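Local coordinates for protein epidermin decarboxylase (Staphylococcus epidermidis, PDB 1G63) that uses flavin mononucleotide to carry out the oxidative decarboxylation of the C-terminal cysteine residue of the epidermin precursor, forming a carbon-carbon double bond, at residues G3-C8 and D30-L35; K109-P114 and L169-N174; P143-S148 and Y156-T161. All blocks are in the same frame, centred on the assembly; numbering follows the deposited sequence.

Contact 1 (G3-C8 and D30-L35); sequences GKLLIC and DEVNIL
Ile-7 packs against Val-32 and Ile-34 on one face of two neighbouring parallel strands, 5-8 and 32-35. Its CG2 branch, anti to the backbone N, meets Ile-34 CD1 at 4.0 Å, and its CD1 reaches back to Val-32 CG2 at 4.1 Å. The backbone N and O of Ile-7 both bond to strand 32-35: N donates to Asn-33 O, and O accepts from Leu-35 N at 2.9 Å. Leu-5 repeats the pattern with Glu-31 O and Asn-33 N. Leu-35 turns to the opposite face, where Leu-6 CD1 comes within 4.1 Å of its CB. At the start of the pair, Glu-31 and Lys-4 lie side by side and point the same way. Lys-4 CG touches Glu-31 CB at 3.7 Å, and its extended chain carries NZ to 3.8 Å from Glu-31 OE2, a long salt bridge supplemented by a water between NZ and OE1. Helix 18-25, the connection of this beta-alpha-beta unit, covers Ile-7 and Ile-34, while helix 98-105 covers Leu-35 and Cys-8. Strand 76-82 flanks strand 5-9, and strand 56-57 lies beyond strand 32-36.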
ATOM      1  N   GLY B   3      29.257 -31.358  15.549  1.00 56.09           N
ATOM      2  CA  GLY B   3      28.833 -31.100  14.186  1.00 51.81           C
ATOM      3  C   GLY B   3      27.614 -30.197  14.122  1.00 48.85           C
ATOM      4  O   GLY B   3      26.966 -29.937  15.138  1.00 48.14           O
ATOM      5  N   LYS B   4      27.292 -29.733  12.919  1.00 44.44           N
ATOM      6  CA  LYS B   4      26.173 -28.824  12.714  1.00 40.80           C
ATOM      7  C   LYS B   4      24.796 -29.324  13.155  1.00 36.69           C
ATOM      8  O   LYS B   4      24.370 -30.427  12.824  1.00 34.27           O
ATOM      9  CB  LYS B   4      26.142 -28.382  11.247  1.00 42.07           C
ATOM     10  CG  LYS B   4      27.391 -27.617  10.840  1.00 41.98           C
ATOM     11  CD  LYS B   4      27.365 -27.225   9.384  1.00 42.91           C
ATOM     12  CE  LYS B   4      28.667 -26.552   8.994  1.00 43.66           C
ATOM     13  NZ  LYS B   4      28.706 -26.198   7.549  1.00 44.33           N
ATOM     14  N   LEU B   5      24.114 -28.481  13.920  1.00 34.10           N
ATOM     15  CA  LEU B   5      22.790 -28.785  14.436  1.00 32.56           C
ATOM     16  C   LEU B   5      21.765 -27.731  14.008  1.00 31.85           C
ATOM     17  O   LEU B   5      22.016 -26.526  14.092  1.00 31.12           O
ATOM     18  CB  LEU B   5      22.841 -28.883  15.964  1.00 31.53           C
ATOM     19  CG  LEU B   5      21.531 -29.164  16.714  1.00 32.48           C
ATOM     20  CD1 LEU B   5      21.833 -29.898  17.998  1.00 31.81           C
ATOM     21  CD2 LEU B   5      20.787 -27.871  16.997  1.00 30.60           C
ATOM     22  N   LEU B   6      20.608 -28.197  13.547  1.00 30.59           N
ATOM     23  CA  LEU B   6      19.540 -27.306  13.112  1.00 29.66           C
ATOM     24  C   LEU B   6      18.345 -27.369  14.053  1.00 29.10           C
ATOM     25  O   LEU B   6      17.891 -28.454  14.419  1.00 28.26           O
ATOM     26  CB  LEU B   6      19.076 -27.669  11.699  1.00 27.62           C
ATOM     27  CG  LEU B   6      17.803 -26.976  11.193  1.00 27.28           C
ATOM     28  CD1 LEU B   6      17.979 -25.464  11.220  1.00 27.21           C
ATOM     29  CD2 LEU B   6      17.480 -27.452   9.787  1.00 24.80           C
ATOM     30  N   ILE B   7      17.854 -26.203  14.460  1.00 28.56           N
ATOM     31  CA  ILE B   7      16.688 -26.142  15.328  1.00 27.57           C
ATOM     32  C   ILE B   7      15.499 -25.708  14.484  1.00 27.55           C
ATOM     33  O   ILE B   7      15.551 -24.686  13.802  1.00 28.09           O
ATOM     34  CB  ILE B   7      16.836 -25.107  16.464  1.00 26.93           C
ATOM     35  CG1 ILE B   7      17.898 -25.556  17.463  1.00 25.71           C
ATOM     36  CG2 ILE B   7      15.481 -24.915  17.173  1.00 24.42           C
ATOM     37  CD1 ILE B   7      18.138 -24.543  18.572  1.00 25.45           C
ATOM     38  N   CYS B   8      14.438 -26.500  14.516  1.00 26.40           N
ATOM     39  CA  CYS B   8      13.214 -26.167  13.801  1.00 25.52           C
ATOM     40  C   CYS B   8      12.229 -25.765  14.894  1.00 25.17           C
ATOM     41  O   CYS B   8      11.726 -26.618  15.622  1.00 25.53           O
ATOM     42  CB  CYS B   8      12.694 -27.380  13.016  1.00 23.97           C
ATOM     43  SG  CYS B   8      13.696 -27.770  11.538  1.00 20.39           S
ATOM     44  N   ASP B  30      29.397 -27.627  16.402  1.00 46.94           N
ATOM     45  CA  ASP B  30      30.151 -26.742  15.510  1.00 47.21           C
ATOM     46  C   ASP B  30      29.348 -25.517  15.122  1.00 45.82           C
ATOM     47  O   ASP B  30      29.840 -24.392  15.139  1.00 45.72           O
ATOM     48  CB  ASP B  30      30.564 -27.501  14.249  1.00 49.87           C
ATOM     49  CG  ASP B  30      31.497 -28.660  14.545  1.00 52.19           C
ATOM     50  OD1 ASP B  30      31.631 -29.549  13.679  1.00 54.28           O
ATOM     51  OD2 ASP B  30      32.101 -28.680  15.640  1.00 54.44           O
ATOM     52  N   GLU B  31      28.100 -25.759  14.759  1.00 46.05           N
ATOM     53  CA  GLU B  31      27.178 -24.708  14.372  1.00 43.60           C
ATOM     54  C   GLU B  31      25.792 -25.059  14.887  1.00 42.13           C
ATOM     55  O   GLU B  31      25.459 -26.233  15.066  1.00 40.79           O
ATOM     56  CB  GLU B  31      27.120 -24.578  12.844  1.00 43.59           C
ATOM     57  CG  GLU B  31      28.097 -23.591  12.242  1.00 44.69           C
ATOM     58  CD  GLU B  31      27.928 -23.448  10.738  1.00 46.24           C
ATOM     59  OE1 GLU B  31      26.774 -23.431  10.263  1.00 47.20           O
ATOM     60  OE2 GLU B  31      28.948 -23.339  10.024  1.00 46.89           O
ATOM     61  N   VAL B  32      24.999 -24.030  15.149  1.00 40.70           N
ATOM     62  CA  VAL B  32      23.626 -24.213  15.582  1.00 39.00           C
ATOM     63  C   VAL B  32      22.842 -23.165  14.805  1.00 37.74           C
ATOM     64  O   VAL B  32      22.936 -21.967  15.065  1.00 38.29           O
ATOM     65  CB  VAL B  32      23.463 -24.027  17.098  1.00 39.48           C
ATOM     66  CG1 VAL B  32      24.190 -22.798  17.538  1.00 42.61           C
ATOM     67  CG2 VAL B  32      21.984 -23.932  17.455  1.00 39.45           C
ATOM     68  N   ASN B  33      22.102 -23.640  13.810  1.00 36.02           N
ATOM     69  CA  ASN B  33      21.308 -22.782  12.948  1.00 33.48           C
ATOM     70  C   ASN B  33      19.830 -22.935  13.293  1.00 32.98           C
ATOM     71  O   ASN B  33      19.442 -23.863  14.004  1.00 32.63           O
ATOM     72  CB  ASN B  33      21.577 -23.149  11.492  1.00 31.78           C
ATOM     73  CG  ASN B  33      23.057 -23.079  11.142  1.00 30.05           C
ATOM     74  OD1 ASN B  33      23.596 -23.981  10.514  1.00 31.49           O
ATOM     75  ND2 ASN B  33      23.710 -22.005  11.542  1.00 29.57           N
ATOM     76  N   ILE B  34      18.997 -22.033  12.788  1.00 31.42           N
ATOM     77  CA  ILE B  34      17.588 -22.108  13.117  1.00 30.25           C
ATOM     78  C   ILE B  34      16.636 -21.819  11.950  1.00 29.42           C
ATOM     79  O   ILE B  34      16.958 -21.078  11.021  1.00 29.08           O
ATOM     80  CB  ILE B  34      17.303 -21.174  14.315  1.00 28.43           C
ATOM     81  CG1 ILE B  34      15.917 -21.459  14.888  1.00 28.40           C
ATOM     82  CG2 ILE B  34      17.485 -19.734  13.892  1.00 28.16           C
ATOM     83  CD1 ILE B  34      15.755 -21.012  16.324  1.00 27.36           C
ATOM     84  N   LEU B  35      15.462 -22.436  12.013  1.00 28.32           N
ATOM     85  CA  LEU B  35      14.432 -22.306  10.988  1.00 28.60           C
ATOM     86  C   LEU B  35      13.087 -22.253  11.728  1.00 27.03           C
ATOM     87  O   LEU B  35      12.812 -23.100  12.569  1.00 26.80           O
ATOM     88  CB  LEU B  35      14.495 -23.533  10.064  1.00 30.34           C
ATOM     89  CG  LEU B  35      13.751 -23.554   8.728  1.00 32.23           C
ATOM     90  CD1 LEU B  35      13.962 -24.910   8.057  1.00 32.20           C
ATOM     91  CD2 LEU B  35      12.275 -23.306   8.950  1.00 34.33           C
TER
HETATM   92  O   HOH W   1      26.764 -23.897   7.228  1.00 24.68           O

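Contact 2 (K109-P114 and L169-N174); sequences KLFIFP and LNFVLN
Phe-111 reaches from strand 110-114 to the last turn of helix 165-172 and lays its ring against Val-172. The contact starts at the root of the side chain, where CB lies 4.0 Å from Val-172 CG2. Chi1 of -61° sets CG anti to the carbonyl carbon, 3.8 Å from the same methyl. CD2 comes closer still, 3.7 Å from Val-172 CG2, and it also borders Phe-171 O. Next along the ring, CE2 touches the helix backbone itself, 3.6 Å from Val-172 CA. CZ, the tip, rests 3.7 Å from Val-172 O. Taken as a whole, this is a CH-pi contact: CG2 of Val-172 stands over the face of the Phe-111 ring, 27° off the normal of that ring.

Phe-113, two residues on, comes up beside it and offers CZ to both helix residues. Val-172 CG2 meets the edge of that ring near its plane, whereas Phe-171 forms an offset edge-to-face pair with it, turning its own edge toward the Phe-113 face. The two planes stand at 69°, and Phe-171 CD2 is 3.8 Å from Phe-113 CZ. Tyr-141 adds a further ring to the group, meeting both Phe-113 and Phe-171. Apolar and aromatic contacts join 109-114 to 169-174, and no hydrogen bond crosses between them. Ile-112 points to the other side of the strand, onto helix 84-91. Helices on both faces of a central parallel sheet are the hallmark of a three-layer alpha/beta, Rossmann-like fold.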
ATOM      1  N   LYS B 109      17.476 -37.903  10.821  1.00 38.89           N
ATOM      2  CA  LYS B 109      18.283 -37.109  11.759  1.00 38.22           C
ATOM      3  C   LYS B 109      17.370 -36.282  12.670  1.00 37.63           C
ATOM      4  O   LYS B 109      17.826 -35.350  13.341  1.00 35.98           O
ATOM      5  CB  LYS B 109      19.178 -36.115  11.014  1.00 38.63           C
ATOM      6  CG  LYS B 109      19.920 -36.646   9.820  1.00 39.81           C
ATOM      7  CD  LYS B 109      20.651 -35.509   9.116  1.00 38.44           C
ATOM      8  CE  LYS B 109      21.383 -36.005   7.889  1.00 37.79           C
ATOM      9  NZ  LYS B 109      22.074 -34.906   7.191  1.00 38.75           N
ATOM     10  N   LEU B 110      16.091 -36.633  12.693  1.00 35.34           N
ATOM     11  CA  LEU B 110      15.106 -35.886  13.459  1.00 34.24           C
ATOM     12  C   LEU B 110      14.905 -36.221  14.939  1.00 33.43           C
ATOM     13  O   LEU B 110      14.779 -37.382  15.321  1.00 34.16           O
ATOM     14  CB  LEU B 110      13.763 -35.986  12.730  1.00 34.25           C
ATOM     15  CG  LEU B 110      12.719 -34.892  12.908  1.00 31.56           C
ATOM     16  CD1 LEU B 110      13.308 -33.547  12.511  1.00 31.91           C
ATOM     17  CD2 LEU B 110      11.513 -35.232  12.054  1.00 31.28           C
ATOM     18  N   PHE B 111      14.865 -35.178  15.761  1.00 32.50           N
ATOM     19  CA  PHE B 111      14.631 -35.307  17.201  1.00 33.04           C
ATOM     20  C   PHE B 111      13.509 -34.335  17.599  1.00 32.67           C
ATOM     21  O   PHE B 111      13.652 -33.117  17.487  1.00 31.30           O
ATOM     22  CB  PHE B 111      15.897 -34.974  17.996  1.00 34.65           C
ATOM     23  CG  PHE B 111      17.064 -35.882  17.698  1.00 36.43           C
ATOM     24  CD1 PHE B 111      17.832 -35.698  16.547  1.00 35.63           C
ATOM     25  CD2 PHE B 111      17.387 -36.926  18.563  1.00 36.05           C
ATOM     26  CE1 PHE B 111      18.903 -36.534  16.262  1.00 35.86           C
ATOM     27  CE2 PHE B 111      18.459 -37.774  18.287  1.00 37.56           C
ATOM     28  CZ  PHE B 111      19.219 -37.576  17.131  1.00 37.15           C
ATOM     29  N   ILE B 112      12.397 -34.882  18.071  1.00 30.84           N
ATOM     30  CA  ILE B 112      11.249 -34.072  18.447  1.00 28.74           C
ATOM     31  C   ILE B 112      11.046 -33.844  19.947  1.00 28.59           C
ATOM     32  O   ILE B 112      11.011 -34.793  20.726  1.00 28.34           O
ATOM     33  CB  ILE B 112       9.963 -34.692  17.864  1.00 27.75           C
ATOM     34  CG1 ILE B 112      10.080 -34.769  16.339  1.00 26.64           C
ATOM     35  CG2 ILE B 112       8.745 -33.886  18.298  1.00 25.91           C
ATOM     36  CD1 ILE B 112       8.909 -35.442  15.669  1.00 27.01           C
ATOM     37  N   PHE B 113      10.907 -32.579  20.342  1.00 28.46           N
ATOM     38  CA  PHE B 113      10.673 -32.227  21.748  1.00 29.08           C
ATOM     39  C   PHE B 113       9.294 -31.577  21.898  1.00 29.16           C
ATOM     40  O   PHE B 113       9.150 -30.361  21.813  1.00 27.46           O
ATOM     41  CB  PHE B 113      11.749 -31.271  22.264  1.00 28.24           C
ATOM     42  CG  PHE B 113      13.118 -31.864  22.289  1.00 31.50           C
ATOM     43  CD1 PHE B 113      13.935 -31.818  21.158  1.00 31.77           C
ATOM     44  CD2 PHE B 113      13.593 -32.495  23.435  1.00 30.61           C
ATOM     45  CE1 PHE B 113      15.206 -32.394  21.174  1.00 31.82           C
ATOM     46  CE2 PHE B 113      14.858 -33.072  23.460  1.00 30.25           C
ATOM     47  CZ  PHE B 113      15.667 -33.021  22.328  1.00 31.49           C
ATOM     48  N   PRO B 114       8.262 -32.391  22.128  1.00 29.84           N
ATOM     49  CA  PRO B 114       6.895 -31.888  22.281  1.00 31.01           C
ATOM     50  C   PRO B 114       6.720 -30.855  23.386  1.00 32.79           C
ATOM     51  O   PRO B 114       7.318 -30.970  24.458  1.00 32.94           O
ATOM     52  CB  PRO B 114       6.090 -33.154  22.576  1.00 30.54           C
ATOM     53  CG  PRO B 114       6.872 -34.233  21.897  1.00 30.70           C
ATOM     54  CD  PRO B 114       8.296 -33.860  22.231  1.00 29.75           C
ATOM     55  N   LEU B 169      20.592 -32.714  25.327  1.00 35.82           N
ATOM     56  CA  LEU B 169      21.933 -33.170  24.978  1.00 35.27           C
ATOM     57  C   LEU B 169      21.989 -34.690  25.074  1.00 35.19           C
ATOM     58  O   LEU B 169      22.530 -35.356  24.205  1.00 33.39           O
ATOM     59  CB  LEU B 169      22.957 -32.550  25.927  1.00 34.91           C
ATOM     60  CG  LEU B 169      23.834 -31.417  25.389  1.00 35.92           C
ATOM     61  CD1 LEU B 169      23.105 -30.637  24.320  1.00 36.69           C
ATOM     62  CD2 LEU B 169      24.248 -30.517  26.544  1.00 34.49           C
ATOM     63  N   ASN B 170      21.402 -35.235  26.135  1.00 36.12           N
ATOM     64  CA  ASN B 170      21.393 -36.677  26.349  1.00 36.90           C
ATOM     65  C   ASN B 170      20.487 -37.418  25.365  1.00 36.18           C
ATOM     66  O   ASN B 170      20.807 -38.524  24.928  1.00 36.31           O
ATOM     67  CB  ASN B 170      20.934 -36.997  27.779  1.00 38.86           C
ATOM     68  CG  ASN B 170      21.002 -38.488  28.097  1.00 41.52           C
ATOM     69  OD1 ASN B 170      22.090 -39.060  28.224  1.00 45.17           O
ATOM     70  ND2 ASN B 170      19.843 -39.126  28.214  1.00 40.61           N
ATOM     71  N   PHE B 171      19.350 -36.812  25.033  1.00 35.64           N
ATOM     72  CA  PHE B 171      18.394 -37.424  24.117  1.00 33.84           C
ATOM     73  C   PHE B 171      18.935 -37.420  22.699  1.00 33.73           C
ATOM     74  O   PHE B 171      18.668 -38.330  21.923  1.00 34.11           O
ATOM     75  CB  PHE B 171      17.067 -36.667  24.150  1.00 31.84           C
ATOM     76  CG  PHE B 171      15.973 -37.329  23.365  1.00 29.88           C
ATOM     77  CD1 PHE B 171      15.367 -38.490  23.835  1.00 29.16           C
ATOM     78  CD2 PHE B 171      15.551 -36.798  22.154  1.00 29.50           C
ATOM     79  CE1 PHE B 171      14.349 -39.119  23.110  1.00 28.91           C
ATOM     80  CE2 PHE B 171      14.529 -37.422  21.414  1.00 31.00           C
ATOM     81  CZ  PHE B 171      13.929 -38.585  21.896  1.00 28.69           C
ATOM     82  N   VAL B 172      19.711 -36.395  22.377  1.00 34.59           N
ATOM     83  CA  VAL B 172      20.272 -36.247  21.048  1.00 37.79           C
ATOM     84  C   VAL B 172      21.606 -36.959  20.818  1.00 40.08           C
ATOM     85  O   VAL B 172      21.868 -37.417  19.709  1.00 39.51           O
ATOM     86  CB  VAL B 172      20.405 -34.736  20.691  1.00 36.52           C
ATOM     87  CG1 VAL B 172      21.277 -34.541  19.449  1.00 34.80           C
ATOM     88  CG2 VAL B 172      19.015 -34.162  20.446  1.00 34.97           C
ATOM     89  N   LEU B 173      22.437 -37.069  21.852  1.00 42.95           N
ATOM     90  CA  LEU B 173      23.738 -37.717  21.697  1.00 46.04           C
ATOM     91  C   LEU B 173      23.856 -39.199  22.116  1.00 48.59           C
ATOM     92  O   LEU B 173      24.967 -39.698  22.325  1.00 48.47           O
ATOM     93  CB  LEU B 173      24.824 -36.889  22.400  1.00 44.51           C
ATOM     94  CG  LEU B 173      25.340 -35.557  21.812  1.00 44.96           C
ATOM     95  CD1 LEU B 173      25.568 -35.688  20.308  1.00 43.52           C
ATOM     96  CD2 LEU B 173      24.373 -34.445  22.093  1.00 43.43           C
ATOM     97  N   ASN B 174      22.723 -39.900  22.220  1.00 51.23           N
ATOM     98  CA  ASN B 174      22.704 -41.333  22.571  1.00 52.36           C
ATOM     99  C   ASN B 174      21.960 -42.167  21.523  1.00 53.52           C
ATOM    100  O   ASN B 174      22.561 -43.121  20.971  1.00 53.53           O
ATOM    101  CB  ASN B 174      22.052 -41.549  23.934  1.00 52.26           C
ATOM    102  CG  ASN B 174      22.986 -41.211  25.073  1.00 55.14           C
ATOM    103  OD1 ASN B 174      23.602 -40.141  25.084  1.00 56.20           O
ATOM    104  ND2 ASN B 174      23.099 -42.118  26.044  1.00 54.86           N
TER

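Contact 3 (P143-S148 and Y156-T161); sequences PDMNKS and YKNNIT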
ATOM      1  N   PRO B 143       7.924 -35.684  27.037  1.00 35.92           N
ATOM      2  CA  PRO B 143       7.783 -34.369  27.676  1.00 37.30           C
ATOM      3  C   PRO B 143       7.966 -34.402  29.188  1.00 37.81           C
ATOM      4  O   PRO B 143       7.457 -35.295  29.862  1.00 36.99           O
ATOM      5  CB  PRO B 143       6.361 -33.953  27.301  1.00 36.63           C
ATOM      6  CG  PRO B 143       6.161 -34.598  25.981  1.00 37.03           C
ATOM      7  CD  PRO B 143       6.762 -35.969  26.178  1.00 36.30           C
ATOM      8  N   ASP B 144       8.687 -33.420  29.716  1.00 39.45           N
ATOM      9  CA  ASP B 144       8.900 -33.330  31.155  1.00 41.64           C
ATOM     10  C   ASP B 144       7.601 -32.814  31.769  1.00 43.89           C
ATOM     11  O   ASP B 144       6.799 -32.170  31.082  1.00 42.85           O
ATOM     12  CB  ASP B 144      10.068 -32.380  31.467  1.00 40.60           C
ATOM     13  CG  ASP B 144      11.401 -32.932  30.998  1.00 40.49           C
ATOM     14  OD1 ASP B 144      11.754 -34.049  31.425  1.00 40.79           O
ATOM     15  OD2 ASP B 144      12.094 -32.263  30.207  1.00 40.18           O
ATOM     16  N   MET B 145       7.390 -33.107  33.049  1.00 46.13           N
ATOM     17  CA  MET B 145       6.173 -32.686  33.739  1.00 48.98           C
ATOM     18  C   MET B 145       6.376 -32.491  35.243  1.00 52.07           C
ATOM     19  O   MET B 145       6.902 -33.370  35.934  1.00 53.42           O
ATOM     20  CB  MET B 145       5.065 -33.723  33.516  1.00 48.26           C
ATOM     21  CG  MET B 145       4.858 -34.114  32.061  1.00 47.61           C
ATOM     22  SD  MET B 145       3.369 -35.063  31.814  1.00 49.15           S
ATOM     23  CE  MET B 145       3.960 -36.722  32.112  1.00 51.24           C
ATOM     24  N   ASN B 146       5.966 -31.334  35.751  1.00 54.06           N
ATOM     25  CA  ASN B 146       6.086 -31.066  37.177  1.00 56.89           C
ATOM     26  C   ASN B 146       4.737 -30.566  37.689  1.00 57.90           C
ATOM     27  O   ASN B 146       3.847 -30.258  36.899  1.00 56.52           O
ATOM     28  CB  ASN B 146       7.190 -30.031  37.448  1.00 58.41           C
ATOM     29  CG  ASN B 146       6.737 -28.598  37.205  1.00 60.85           C
ATOM     30  OD1 ASN B 146       6.339 -28.235  36.099  1.00 62.69           O
ATOM     31  ND2 ASN B 146       6.806 -27.774  38.246  1.00 61.95           N
ATOM     32  N   LYS B 147       4.582 -30.505  39.009  1.00 60.05           N
ATOM     33  CA  LYS B 147       3.335 -30.043  39.609  1.00 61.71           C
ATOM     34  C   LYS B 147       3.440 -28.552  39.896  1.00 63.34           C
ATOM     35  O   LYS B 147       4.076 -28.132  40.864  1.00 63.46           O
ATOM     36  CB  LYS B 147       3.059 -30.828  40.891  1.00 61.46           C
ATOM     37  CG  LYS B 147       3.136 -32.327  40.679  1.00 62.27           C
ATOM     38  CD  LYS B 147       2.109 -32.778  39.650  1.00 63.06           C
ATOM     39  CE  LYS B 147       2.545 -34.056  38.941  1.00 63.65           C
ATOM     40  NZ  LYS B 147       2.689 -35.209  39.863  1.00 62.53           N
ATOM     41  N   SER B 148       2.814 -27.754  39.040  1.00 65.48           N
ATOM     42  CA  SER B 148       2.856 -26.311  39.182  1.00 67.81           C
ATOM     43  C   SER B 148       1.531 -25.740  39.640  1.00 69.87           C
ATOM     44  O   SER B 148       0.463 -26.246  39.292  1.00 69.51           O
ATOM     45  CB  SER B 148       3.235 -25.663  37.851  1.00 68.34           C
ATOM     46  OG  SER B 148       2.207 -25.844  36.892  1.00 68.07           O
ATOM     47  N   TYR B 156      -3.572 -27.167  42.068  1.00 70.70           N
ATOM     48  CA  TYR B 156      -2.257 -27.521  41.544  1.00 66.44           C
ATOM     49  C   TYR B 156      -2.568 -28.518  40.439  1.00 64.49           C
ATOM     50  O   TYR B 156      -3.458 -29.355  40.595  1.00 63.56           O
ATOM     51  CB  TYR B 156      -1.396 -28.218  42.602  1.00 65.32           C
ATOM     52  CG  TYR B 156      -0.545 -27.297  43.434  1.00 63.89           C
ATOM     53  CD1 TYR B 156      -1.090 -26.578  44.496  1.00 63.46           C
ATOM     54  CD2 TYR B 156       0.814 -27.136  43.153  1.00 63.06           C
ATOM     55  CE1 TYR B 156      -0.303 -25.720  45.262  1.00 62.76           C
ATOM     56  CE2 TYR B 156       1.610 -26.278  43.910  1.00 62.55           C
ATOM     57  CZ  TYR B 156       1.044 -25.574  44.964  1.00 62.64           C
ATOM     58  OH  TYR B 156       1.821 -24.726  45.719  1.00 62.68           O
ATOM     59  N   LYS B 157      -1.842 -28.441  39.331  1.00 62.35           N
ATOM     60  CA  LYS B 157      -2.094 -29.355  38.226  1.00 60.58           C
ATOM     61  C   LYS B 157      -0.808 -29.881  37.613  1.00 58.83           C
ATOM     62  O   LYS B 157       0.246 -29.247  37.712  1.00 57.17           O
ATOM     63  CB  LYS B 157      -2.925 -28.651  37.138  1.00 61.00           C
ATOM     64  CG  LYS B 157      -3.357 -29.563  35.986  1.00 62.66           C
ATOM     65  CD  LYS B 157      -4.070 -28.810  34.862  1.00 63.93           C
ATOM     66  CE  LYS B 157      -3.128 -27.845  34.133  1.00 64.71           C
ATOM     67  NZ  LYS B 157      -3.739 -27.191  32.928  1.00 63.16           N
ATOM     68  N   ASN B 158      -0.902 -31.053  36.991  1.00 57.60           N
ATOM     69  CA  ASN B 158       0.239 -31.650  36.312  1.00 55.74           C
ATOM     70  C   ASN B 158       0.383 -30.821  35.037  1.00 54.31           C
ATOM     71  O   ASN B 158      -0.613 -30.496  34.392  1.00 54.40           O
ATOM     72  CB  ASN B 158      -0.051 -33.108  35.949  1.00 56.24           C
ATOM     73  CG  ASN B 158       1.191 -33.853  35.490  1.00 57.54           C
ATOM     74  OD1 ASN B 158       1.099 -34.860  34.790  1.00 59.34           O
ATOM     75  ND2 ASN B 158       2.359 -33.367  35.896  1.00 57.73           N
ATOM     76  N   ASN B 159       1.613 -30.475  34.680  1.00 52.17           N
ATOM     77  CA  ASN B 159       1.868 -29.668  33.494  1.00 49.94           C
ATOM     78  C   ASN B 159       3.161 -30.099  32.804  1.00 47.59           C
ATOM     79  O   ASN B 159       4.133 -30.439  33.476  1.00 45.87           O
ATOM     80  CB  ASN B 159       1.972 -28.192  33.898  1.00 52.47           C
ATOM     81  CG  ASN B 159       0.607 -27.546  34.132  1.00 54.83           C
ATOM     82  OD1 ASN B 159       0.419 -26.782  35.086  1.00 55.54           O
ATOM     83  ND2 ASN B 159      -0.346 -27.836  33.248  1.00 54.20           N
ATOM     84  N   ILE B 160       3.180 -30.097  31.469  1.00 44.50           N
ATOM     85  CA  ILE B 160       4.402 -30.471  30.766  1.00 41.46           C
ATOM     86  C   ILE B 160       5.316 -29.239  30.797  1.00 39.65           C
ATOM     87  O   ILE B 160       4.845 -28.103  30.824  1.00 39.10           O
ATOM     88  CB  ILE B 160       4.136 -30.947  29.279  1.00 40.79           C
ATOM     89  CG1 ILE B 160       4.160 -29.767  28.324  1.00 40.40           C
ATOM     90  CG2 ILE B 160       2.808 -31.694  29.168  1.00 38.94           C
ATOM     91  CD1 ILE B 160       5.474 -29.600  27.630  1.00 38.98           C
ATOM     92  N   THR B 161       6.621 -29.465  30.833  1.00 37.99           N
ATOM     93  CA  THR B 161       7.567 -28.361  30.878  1.00 37.52           C
ATOM     94  C   THR B 161       8.637 -28.481  29.805  1.00 36.78           C
ATOM     95  O   THR B 161       8.773 -29.510  29.158  1.00 36.69           O
ATOM     96  CB  THR B 161       8.280 -28.290  32.245  1.00 37.60           C
ATOM     97  OG1 THR B 161       9.020 -29.497  32.466  1.00 36.17           O
ATOM     98  CG2 THR B 161       7.272 -28.113  33.359  1.00 36.55           C
TER
HETATM   99  O   HOH W   2      10.138 -31.440  28.057  1.00 26.22           O
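Asn-146 and Asn-159 form a hydrogen-bonded pair at the middle of an antiparallel hairpin, strands 144-148 and 156-161, whose directions differ by 141°. Asn-146 N donates to Asn-159 O at 3.1 Å, and Asn-159 N returns the bond to Asn-146 O. Ser-148 and Lys-157 make a second reciprocal pair, with Lys-157 N to Ser-148 O nearly straight (175° at the hydrogen). On one face Met-145 crosses Asn-158 obliquely: its SD stands 3.7 Å from Asn-158 OD1, and its CG lies 4.3 Å from Ile-160 CB. Lys-147 CE lies nearest Asn-158 ND2 as those two side chains pass. Pro-143 CB extends the small apolar patch, 4.2 Å from Ile-160 CB. The other face carries Asn-159 OD1 close to Ser-148 OG, and Thr-161 OG1 beside Asp-144 CB. A water ties the open end together, accepting from Asp-144 N and donating to Asp-144 OD2 and, at 2.6 Å, to Thr-161 O. Helix 118-121 touches the side chains of Pro-143, Lys-157, Asn-159 and Ile-160. Most side chains of this surface hairpin are polar and its apolar contacts are few, which is consistent with the backbone bonds doing much of the joining.

The three contacts run from the sheet out to an appended hairpin. Contacts 1 and 2 share the six-stranded parallel sheet, their centres about 13 Å apart, with strand 76-82 between strands 5-9 and 110-114. Contact 1 closes before contact 2 opens, and contact 3 is nested inside the loop that contact 2 closes. Helix 165-172 is the next element after the hairpin and brings the chain back onto the sheet. Contact 3 lies on the opposite side of the chain's centre from contact 1, about 28 Å between centres, yet touches contact 2 where Pro-114 CB meets Pro-143 CG at 3.7 Å. The hairpin thus meets contact 2 at these two prolines, with the side chain of Ile-160 about 7 Å from a bound FMN.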